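Local coordinates for pseudouridylate synthase RPUSD4, mitochondrial (Homo sapiens, PDB 5UBA), which catalyses the isomerisation of uridine to pseudouridine in mitochondrial RNAs, including 16S ribosomal RNA, a modification required for assembly of a functional mitochondrial ribosome, at residues L78-D83 with E104-R109; V189-I194 with H199-H204. All coordinates share one frame; numbering follows the deposited sequence.

Contact 1 (78-83 with 104-109) closes along the chain before contact 2 (189-194 with 199-204) opens, and their centres lie about 15 Å apart. Contact 1 joins the loop between strands 77-78 and 86-87 to the end of helix 96-107; contact 2 packs strand 186-193 against helix 200-209. The strands 112-120, 186-193 and 252-259 of the mixed sheet link the two places. They meet directly at Asp83, whose OD2 is 3.4 Å from CD2 of His199 in simple packing, and again where Arg109 passes Ile194. Both belong to the RluA-type pseudouridine synthase domain, and the loop of the probable catalytic aspartate thus lies beside the start of helix 200-209.

Contact 1 of 2, residues L78-D83 with E104-R109; sequences LCHRLD and ELFRTR
His80 and Phe106 lie nearly flat on one another in an offset stack, with ring planes 12° apart and centroids separated by 4.5 Å. The displacement shows in the atoms: Phe106 CZ sits over a face of the imidazole near its rim, 3.5 Å from His80 CG, whereas His80 CB covers the middle of the phenyl ring. That methylene makes a CH-pi contact, 3.7 Å from the Phe106 centroid and 13° off the ring normal. Placing CG of His80 between its backbone N and carbonyl carbon (chi1 65°) lays the imidazole over the CZ side of the phenyl ring. Cys79 O approaches obliquely, 4.0 Å from Phe106 CD2.

His80 NE2 is hydrogen-bonded to Val91 N of strand 89-93, which would help hold the imidazole's rotation, while Leu257 of strand 252-259 touches both the His80 and Phe106 side chains. An alanine in place of His80 would keep CB but lose the imidazole, which would probably leave the CZ side of the Phe106 ring without its stacking partner and Val91 N without this acceptor. The Phe106 helix ends in a Schellman motif: Arg109, at positive phi, is the C-prime residue, with Gln110 N bonded to Leu105 O and Arg109 N to Phe106 O. The stack thus ties helix 96-107 to the catalytic loop of RluA-family pseudouridine synthases, whose probable catalytic aspartate, Asp83, forms a salt bridge with Lys198.

Contact 2 of 2, residues V189-I194 with H199-H204; sequences VELQPI and HQLRVH
Leu201 points from the first turn of helix 200-209 toward strand 186-193 and touches both Leu191 and Pro193, two residues of the same strand face. Its CD2 methyl does most of the work: it lies 3.7 Å from Pro193 CB, with CG and CD of the proline ring each 4.0 Å away, and 4.0 Å from Leu191 CB. The other methyl, Leu201 CD1, approaches Leu191 CD1 at 4.1 Å. The two leucines run past each other in opposite senses, whereas Leu201 meets the proline ring at a slant. With chi1 of -59°, Leu201 CG stands opposite the carbonyl carbon and beside the backbone N, and the extended chi2 spreads the two methyls between Pro193 and Leu191.

Gln200 is the polar neighbour in this otherwise apolar layer. Its first torsion, 79°, sets CG between N and the carbonyl carbon, and the chain beyond runs extended toward the strand. The amide NE2 rests 3.7 Å from Pro193 CB, without a hydrogen bond across the two segments. Partners around it satisfy the buried amide: OE1 is bonded to Thr195 OG1 and Ile197 N, and NE2 to Thr175 OG1. Gln200 therefore ties the connection that follows the strand to strand 175-182.

Tyr115 of strand 112-120 touches both Pro193 and Leu201, extending the apolar layer across the sheet. The axes of segments 189-193 and 200-204 approach to 9.7 Å, consistent with a helix laid on a sheet face, and their N-to-C directions differ by 119°. This strand-loop-helix unit belongs to the core of the pseudouridine synthase domain: the Leu201 side chain lies about 8 Å from that of the probably catalytic Asp83 between nearest atoms, and His199, at the N-cap position, touches Asp83, consistent with the start of this helix lying beside the catalytic site.

Contact 1 of 2, residues L78-D83 with E104-R109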
ATOM      1  N   LEU A  78      -1.567  -3.293  17.592  1.00 19.09           N
ATOM      2  CA  LEU A  78      -1.513  -3.507  16.139  1.00 19.02           C
ATOM      3  C   LEU A  78      -2.335  -4.739  15.762  1.00 19.51           C
ATOM      4  O   LEU A  78      -2.326  -5.760  16.480  1.00 20.07           O
ATOM      5  CB  LEU A  78      -0.079  -3.759  15.679  1.00 21.46           C
ATOM      6  CG  LEU A  78       0.943  -2.634  15.861  1.00 23.82           C
ATOM      7  CD1 LEU A  78       2.345  -3.111  15.525  1.00 25.39           C
ATOM      8  CD2 LEU A  78       0.548  -1.410  15.040  1.00 24.07           C
ATOM      9  N   CYS A  79      -3.057  -4.617  14.648  1.00 17.86           N
ATOM     10  CA  CYS A  79      -3.791  -5.750  14.037  1.00 17.99           C
ATOM     11  C   CYS A  79      -3.272  -6.220  12.686  1.00 18.45           C
ATOM     12  O   CYS A  79      -3.639  -7.301  12.244  1.00 18.43           O
ATOM     13  CB  CYS A  79      -5.240  -5.348  13.870  1.00 17.66           C
ATOM     14  SG  CYS A  79      -6.098  -5.000  15.428  1.00 19.28           S
ATOM     15  N   HIS A  80      -2.527  -5.377  11.993  1.00 16.90           N
ATOM     16  CA  HIS A  80      -1.970  -5.652  10.674  1.00 18.38           C
ATOM     17  C   HIS A  80      -0.976  -4.549  10.363  1.00 20.17           C
ATOM     18  O   HIS A  80      -0.906  -3.541  11.073  1.00 22.15           O
ATOM     19  CB  HIS A  80      -3.064  -5.715   9.604  1.00 17.52           C
ATOM     20  CG  HIS A  80      -3.765  -4.420   9.372  1.00 16.96           C
ATOM     21  ND1 HIS A  80      -3.732  -3.782   8.145  1.00 17.05           N
ATOM     22  CD2 HIS A  80      -4.546  -3.662  10.181  1.00 16.93           C
ATOM     23  CE1 HIS A  80      -4.479  -2.693   8.213  1.00 16.88           C
ATOM     24  NE2 HIS A  80      -4.943  -2.572   9.446  1.00 16.09           N
ATOM     25  N   ARG A  81      -0.213  -4.733   9.306  1.00 22.94           N
ATOM     26  CA  ARG A  81       0.853  -3.779   8.997  1.00 24.65           C
ATOM     27  C   ARG A  81       0.618  -3.149   7.632  1.00 22.82           C
ATOM     28  O   ARG A  81      -0.026  -3.737   6.763  1.00 22.89           O
ATOM     29  CB  ARG A  81       2.230  -4.470   9.093  1.00 29.52           C
ATOM     30  CG  ARG A  81       2.697  -5.265   7.877  1.00 31.63           C
ATOM     31  CD  ARG A  81       1.764  -6.389   7.482  1.00 34.10           C
ATOM     32  N   LEU A  82       1.096  -1.922   7.496  1.00 20.76           N
ATOM     33  CA  LEU A  82       1.225  -1.217   6.230  1.00 19.44           C
ATOM     34  C   LEU A  82       2.664  -0.799   6.106  1.00 19.61           C
ATOM     35  O   LEU A  82       3.310  -0.503   7.108  1.00 20.69           O
ATOM     36  CB  LEU A  82       0.376   0.057   6.204  1.00 20.21           C
ATOM     37  CG  LEU A  82      -1.139  -0.050   6.173  1.00 20.44           C
ATOM     38  CD1 LEU A  82      -1.746   1.341   6.086  1.00 20.45           C
ATOM     39  CD2 LEU A  82      -1.613  -0.941   5.038  1.00 21.53           C
ATOM     40  N   ASP A  83       3.183  -0.761   4.886  1.00 19.59           N
ATOM     41  CA  ASP A  83       4.527  -0.261   4.642  1.00 19.28           C
ATOM     42  C   ASP A  83       4.642   1.242   4.836  1.00 18.65           C
ATOM     43  O   ASP A  83       3.649   1.973   4.787  1.00 18.06           O
ATOM     44  CB  ASP A  83       4.995  -0.671   3.232  1.00 21.66           C
ATOM     45  CG  ASP A  83       5.176  -2.168   3.089  1.00 25.01           C
ATOM     46  OD1 ASP A  83       5.579  -2.856   4.064  1.00 28.50           O
ATOM     47  OD2 ASP A  83       4.962  -2.663   1.970  1.00 27.72           O
ATOM     48  N   GLU A 104      -5.938 -12.853  12.956  1.00 21.17           N
ATOM     49  CA  GLU A 104      -6.366 -14.158  12.414  1.00 20.96           C
ATOM     50  C   GLU A 104      -7.289 -13.989  11.203  1.00 20.54           C
ATOM     51  O   GLU A 104      -7.193 -14.774  10.258  1.00 20.43           O
ATOM     52  CB  GLU A 104      -7.009 -14.994  13.524  1.00 21.43           C
ATOM     53  CG  GLU A 104      -7.461 -16.406  13.164  1.00 23.03           C
ATOM     54  CD  GLU A 104      -6.345 -17.356  12.804  1.00 24.77           C
ATOM     55  OE1 GLU A 104      -5.133 -17.024  12.860  1.00 25.86           O
ATOM     56  OE2 GLU A 104      -6.709 -18.508  12.433  1.00 26.77           O
ATOM     57  N   LEU A 105      -8.157 -12.979  11.209  1.00 19.76           N
ATOM     58  CA  LEU A 105      -8.952 -12.659  10.024  1.00 19.86           C
ATOM     59  C   LEU A 105      -8.067 -12.355   8.823  1.00 20.65           C
ATOM     60  O   LEU A 105      -8.367 -12.806   7.694  1.00 20.25           O
ATOM     61  CB  LEU A 105      -9.921 -11.508  10.289  1.00 19.19           C
ATOM     62  CG  LEU A 105     -11.036 -11.721  11.318  1.00 20.37           C
ATOM     63  CD1 LEU A 105     -11.840 -10.467  11.569  1.00 20.95           C
ATOM     64  CD2 LEU A 105     -11.942 -12.871  10.886  1.00 21.14           C
ATOM     65  N   PHE A 106      -6.987 -11.598   9.024  1.00 18.02           N
ATOM     66  CA  PHE A 106      -6.060 -11.339   7.935  1.00 19.27           C
ATOM     67  C   PHE A 106      -5.331 -12.605   7.492  1.00 20.06           C
ATOM     68  O   PHE A 106      -5.205 -12.854   6.305  1.00 20.78           O
ATOM     69  CB  PHE A 106      -5.016 -10.258   8.294  1.00 18.87           C
ATOM     70  CG  PHE A 106      -5.522  -8.844   8.194  1.00 19.61           C
ATOM     71  CD1 PHE A 106      -5.397  -8.130   7.017  1.00 19.41           C
ATOM     72  CD2 PHE A 106      -6.087  -8.222   9.276  1.00 19.61           C
ATOM     73  CE1 PHE A 106      -5.837  -6.818   6.935  1.00 19.80           C
ATOM     74  CE2 PHE A 106      -6.545  -6.919   9.199  1.00 19.67           C
ATOM     75  CZ  PHE A 106      -6.420  -6.215   8.013  1.00 18.10           C
ATOM     76  N   ARG A 107      -4.811 -13.376   8.460  1.00 21.27           N
ATOM     77  CA  ARG A 107      -4.056 -14.609   8.150  1.00 22.54           C
ATOM     78  C   ARG A 107      -4.875 -15.571   7.300  1.00 21.81           C
ATOM     79  O   ARG A 107      -4.343 -16.239   6.407  1.00 24.50           O
ATOM     80  CB  ARG A 107      -3.655 -15.344   9.442  1.00 24.05           C
ATOM     81  CG  ARG A 107      -2.631 -16.457   9.228  1.00 25.38           C
ATOM     82  CD  ARG A 107      -2.478 -17.351  10.460  1.00 26.59           C
ATOM     83  NE  ARG A 107      -3.666 -18.141  10.773  1.00 27.49           N
ATOM     84  CZ  ARG A 107      -4.027 -19.278  10.177  1.00 28.85           C
ATOM     85  NH1 ARG A 107      -3.298 -19.814   9.195  1.00 30.98           N
ATOM     86  NH2 ARG A 107      -5.139 -19.884  10.567  1.00 30.09           N
ATOM     87  N   THR A 108      -6.153 -15.670   7.628  1.00 21.95           N
ATOM     88  CA  THR A 108      -7.068 -16.609   6.955  1.00 21.56           C
ATOM     89  C   THR A 108      -7.805 -15.985   5.760  1.00 22.10           C
ATOM     90  O   THR A 108      -8.799 -16.538   5.280  1.00 22.07           O
ATOM     91  CB  THR A 108      -8.086 -17.202   7.953  1.00 22.17           C
ATOM     92  OG1 THR A 108      -8.904 -16.176   8.537  1.00 21.57           O
ATOM     93  CG2 THR A 108      -7.354 -18.014   9.057  1.00 21.75           C
ATOM     94  N   ARG A 109      -7.368 -14.795   5.325  1.00 21.56           N
ATOM     95  CA  ARG A 109      -7.886 -14.167   4.092  1.00 21.29           C
ATOM     96  C   ARG A 109      -9.378 -13.850   4.101  1.00 20.59           C
ATOM     97  O   ARG A 109     -10.068 -13.933   3.068  1.00 21.71           O
ATOM     98  CB  ARG A 109      -7.481 -14.980   2.865  1.00 23.01           C
ATOM     99  CG  ARG A 109      -5.991 -15.195   2.785  1.00 25.32           C
ATOM    100  CD  ARG A 109      -5.587 -15.914   1.518  1.00 28.35           C
ATOM    101  NE  ARG A 109      -4.223 -16.432   1.629  1.00 31.10           N
ATOM    102  CZ  ARG A 109      -3.615 -17.175   0.710  1.00 33.43           C
ATOM    103  NH1 ARG A 109      -4.217 -17.479  -0.440  1.00 36.04           N
ATOM    104  NH2 ARG A 109      -2.367 -17.589   0.930  1.00 39.52           N
TER

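Contact 2 of 2, residues V189-I194 with H199-H204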
ATOM      1  N   VAL A 189      -5.486   2.610 -10.600  1.00 13.99           N
ATOM      2  CA  VAL A 189      -5.717   1.173 -10.579  1.00 13.98           C
ATOM      3  C   VAL A 189      -6.136   0.742  -9.176  1.00 14.01           C
ATOM      4  O   VAL A 189      -5.472   1.100  -8.200  1.00 14.04           O
ATOM      5  CB  VAL A 189      -4.462   0.374 -10.996  1.00 13.43           C
ATOM      6  CG1 VAL A 189      -4.750  -1.122 -11.107  1.00 14.34           C
ATOM      7  CG2 VAL A 189      -3.864   0.912 -12.300  1.00 14.54           C
ATOM      8  N   GLU A 190      -7.229  -0.022  -9.098  1.00 14.45           N
ATOM      9  CA  GLU A 190      -7.651  -0.662  -7.854  1.00 15.31           C
ATOM     10  C   GLU A 190      -7.002  -2.032  -7.768  1.00 16.09           C
ATOM     11  O   GLU A 190      -7.033  -2.815  -8.726  1.00 16.71           O
ATOM     12  CB  GLU A 190      -9.177  -0.780  -7.793  1.00 17.70           C
ATOM     13  CG  GLU A 190      -9.717  -1.222  -6.430  1.00 20.61           C
ATOM     14  CD  GLU A 190     -11.221  -0.903  -6.226  1.00 24.16           C
ATOM     15  OE1 GLU A 190     -12.022  -1.739  -6.734  1.00 23.44           O
ATOM     16  OE2 GLU A 190     -11.645   0.138  -5.574  1.00 24.62           O
ATOM     17  N   LEU A 191      -6.389  -2.316  -6.628  1.00 15.23           N
ATOM     18  CA  LEU A 191      -5.649  -3.549  -6.404  1.00 15.72           C
ATOM     19  C   LEU A 191      -6.213  -4.263  -5.202  1.00 16.15           C
ATOM     20  O   LEU A 191      -6.509  -3.625  -4.183  1.00 15.87           O
ATOM     21  CB  LEU A 191      -4.205  -3.194  -6.108  1.00 16.61           C
ATOM     22  CG  LEU A 191      -3.511  -2.333  -7.175  1.00 18.22           C
ATOM     23  CD1 LEU A 191      -2.292  -1.645  -6.630  1.00 20.83           C
ATOM     24  CD2 LEU A 191      -3.184  -3.223  -8.351  1.00 18.69           C
ATOM     25  N   GLN A 192      -6.304  -5.583  -5.292  1.00 16.85           N
ATOM     26  CA  GLN A 192      -6.709  -6.385  -4.154  1.00 17.55           C
ATOM     27  C   GLN A 192      -5.700  -7.484  -4.026  1.00 18.37           C
ATOM     28  O   GLN A 192      -5.793  -8.488  -4.761  1.00 19.70           O
ATOM     29  CB  GLN A 192      -8.137  -6.935  -4.287  1.00 18.76           C
ATOM     30  CG  GLN A 192      -8.480  -7.826  -3.091  1.00 20.03           C
ATOM     31  CD  GLN A 192      -9.900  -8.325  -3.045  1.00 22.35           C
ATOM     32  OE1 GLN A 192     -10.747  -7.964  -3.852  1.00 24.29           O
ATOM     33  NE2 GLN A 192     -10.163  -9.180  -2.063  1.00 22.34           N
ATOM     34  N   PRO A 193      -4.747  -7.333  -3.093  1.00 17.73           N
ATOM     35  CA  PRO A 193      -3.848  -8.443  -2.781  1.00 17.86           C
ATOM     36  C   PRO A 193      -4.684  -9.511  -2.049  1.00 19.70           C
ATOM     37  O   PRO A 193      -5.385  -9.201  -1.062  1.00 19.64           O
ATOM     38  CB  PRO A 193      -2.781  -7.811  -1.894  1.00 18.92           C
ATOM     39  CG  PRO A 193      -3.465  -6.628  -1.266  1.00 18.61           C
ATOM     40  CD  PRO A 193      -4.557  -6.177  -2.181  1.00 18.15           C
ATOM     41  N   ILE A 194      -4.706 -10.725  -2.590  1.00 18.27           N
ATOM     42  CA  ILE A 194      -5.417 -11.823  -1.952  1.00 20.41           C
ATOM     43  C   ILE A 194      -4.515 -12.426  -0.900  1.00 18.95           C
ATOM     44  O   ILE A 194      -4.938 -12.664   0.237  1.00 19.94           O
ATOM     45  CB  ILE A 194      -5.824 -12.899  -2.980  1.00 20.99           C
ATOM     46  CG1 ILE A 194      -6.705 -12.280  -4.084  1.00 22.13           C
ATOM     47  CG2 ILE A 194      -6.491 -14.074  -2.273  1.00 21.38           C
ATOM     48  CD1 ILE A 194      -7.996 -11.631  -3.624  1.00 22.99           C
ATOM     49  N   HIS A 199       5.746  -6.336  -0.415  1.00 19.58           N
ATOM     50  CA  HIS A 199       5.857  -5.590  -1.671  1.00 19.20           C
ATOM     51  C   HIS A 199       5.135  -6.218  -2.860  1.00 17.66           C
ATOM     52  O   HIS A 199       5.405  -5.869  -3.998  1.00 16.66           O
ATOM     53  CB  HIS A 199       7.314  -5.293  -2.029  1.00 19.86           C
ATOM     54  CG  HIS A 199       7.965  -4.327  -1.105  1.00 20.43           C
ATOM     55  ND1 HIS A 199       9.305  -4.031  -1.177  1.00 22.47           N
ATOM     56  CD2 HIS A 199       7.466  -3.596  -0.083  1.00 21.88           C
ATOM     57  CE1 HIS A 199       9.598  -3.140  -0.248  1.00 22.33           C
ATOM     58  NE2 HIS A 199       8.503  -2.861   0.432  1.00 24.13           N
ATOM     59  N   GLN A 200       4.162  -7.095  -2.608  1.00 17.03           N
ATOM     60  CA  GLN A 200       3.570  -7.814  -3.727  1.00 17.30           C
ATOM     61  C   GLN A 200       2.890  -6.903  -4.731  1.00 15.60           C
ATOM     62  O   GLN A 200       2.989  -7.149  -5.905  1.00 15.54           O
ATOM     63  CB  GLN A 200       2.652  -8.957  -3.288  1.00 18.92           C
ATOM     64  CG  GLN A 200       1.262  -8.639  -2.822  1.00 20.05           C
ATOM     65  CD  GLN A 200       0.435  -9.916  -2.745  1.00 20.84           C
ATOM     66  OE1 GLN A 200       0.690 -10.732  -1.867  1.00 20.17           O
ATOM     67  NE2 GLN A 200      -0.532 -10.103  -3.652  1.00 19.98           N
ATOM     68  N   LEU A 201       2.194  -5.864  -4.290  1.00 14.72           N
ATOM     69  CA  LEU A 201       1.521  -4.960  -5.247  1.00 14.43           C
ATOM     70  C   LEU A 201       2.513  -4.255  -6.155  1.00 14.59           C
ATOM     71  O   LEU A 201       2.295  -4.141  -7.380  1.00 14.50           O
ATOM     72  CB  LEU A 201       0.630  -3.922  -4.548  1.00 15.20           C
ATOM     73  CG  LEU A 201      -0.482  -4.495  -3.668  1.00 16.20           C
ATOM     74  CD1 LEU A 201      -1.288  -3.374  -3.052  1.00 16.79           C
ATOM     75  CD2 LEU A 201      -1.363  -5.456  -4.439  1.00 17.29           C
ATOM     76  N   ARG A 202       3.583  -3.760  -5.551  1.00 14.11           N
ATOM     77  CA  ARG A 202       4.619  -3.065  -6.300  1.00 14.71           C
ATOM     78  C   ARG A 202       5.328  -3.965  -7.280  1.00 15.75           C
ATOM     79  O   ARG A 202       5.571  -3.569  -8.421  1.00 15.21           O
ATOM     80  CB  ARG A 202       5.602  -2.402  -5.336  1.00 15.52           C
ATOM     81  CG  ARG A 202       4.967  -1.293  -4.529  1.00 15.74           C
ATOM     82  CD  ARG A 202       5.815  -0.932  -3.336  1.00 16.43           C
ATOM     83  NE  ARG A 202       7.030  -0.253  -3.736  1.00 16.27           N
ATOM     84  CZ  ARG A 202       7.968   0.162  -2.891  1.00 17.63           C
ATOM     85  NH1 ARG A 202       7.815  -0.033  -1.585  1.00 19.30           N
ATOM     86  NH2 ARG A 202       9.055   0.777  -3.348  1.00 18.68           N
ATOM     87  N   VAL A 203       5.664  -5.164  -6.842  1.00 16.02           N
ATOM     88  CA  VAL A 203       6.411  -6.127  -7.681  1.00 17.61           C
ATOM     89  C   VAL A 203       5.497  -6.673  -8.773  1.00 16.72           C
ATOM     90  O   VAL A 203       5.878  -6.713  -9.949  1.00 17.17           O
ATOM     91  CB  VAL A 203       7.042  -7.221  -6.814  1.00 19.67           C
ATOM     92  CG1 VAL A 203       7.674  -8.345  -7.649  1.00 23.19           C
ATOM     93  CG2 VAL A 203       8.076  -6.599  -5.882  1.00 21.18           C
ATOM     94  N   HIS A 204       4.274  -7.032  -8.436  1.00 16.56           N
ATOM     95  CA  HIS A 204       3.361  -7.509  -9.472  1.00 16.77           C
ATOM     96  C   HIS A 204       3.069  -6.445 -10.528  1.00 16.67           C
ATOM     97  O   HIS A 204       3.035  -6.736 -11.723  1.00 17.38           O
ATOM     98  CB  HIS A 204       2.075  -8.013  -8.848  1.00 16.49           C
ATOM     99  CG  HIS A 204       2.163  -9.416  -8.353  1.00 17.55           C
ATOM    100  ND1 HIS A 204       1.152  -9.999  -7.632  1.00 18.46           N
ATOM    101  CD2 HIS A 204       3.100 -10.376  -8.547  1.00 18.43           C
ATOM    102  CE1 HIS A 204       1.463 -11.267  -7.396  1.00 18.87           C
ATOM    103  NE2 HIS A 204       2.642 -11.520  -7.932  1.00 19.17           N
TER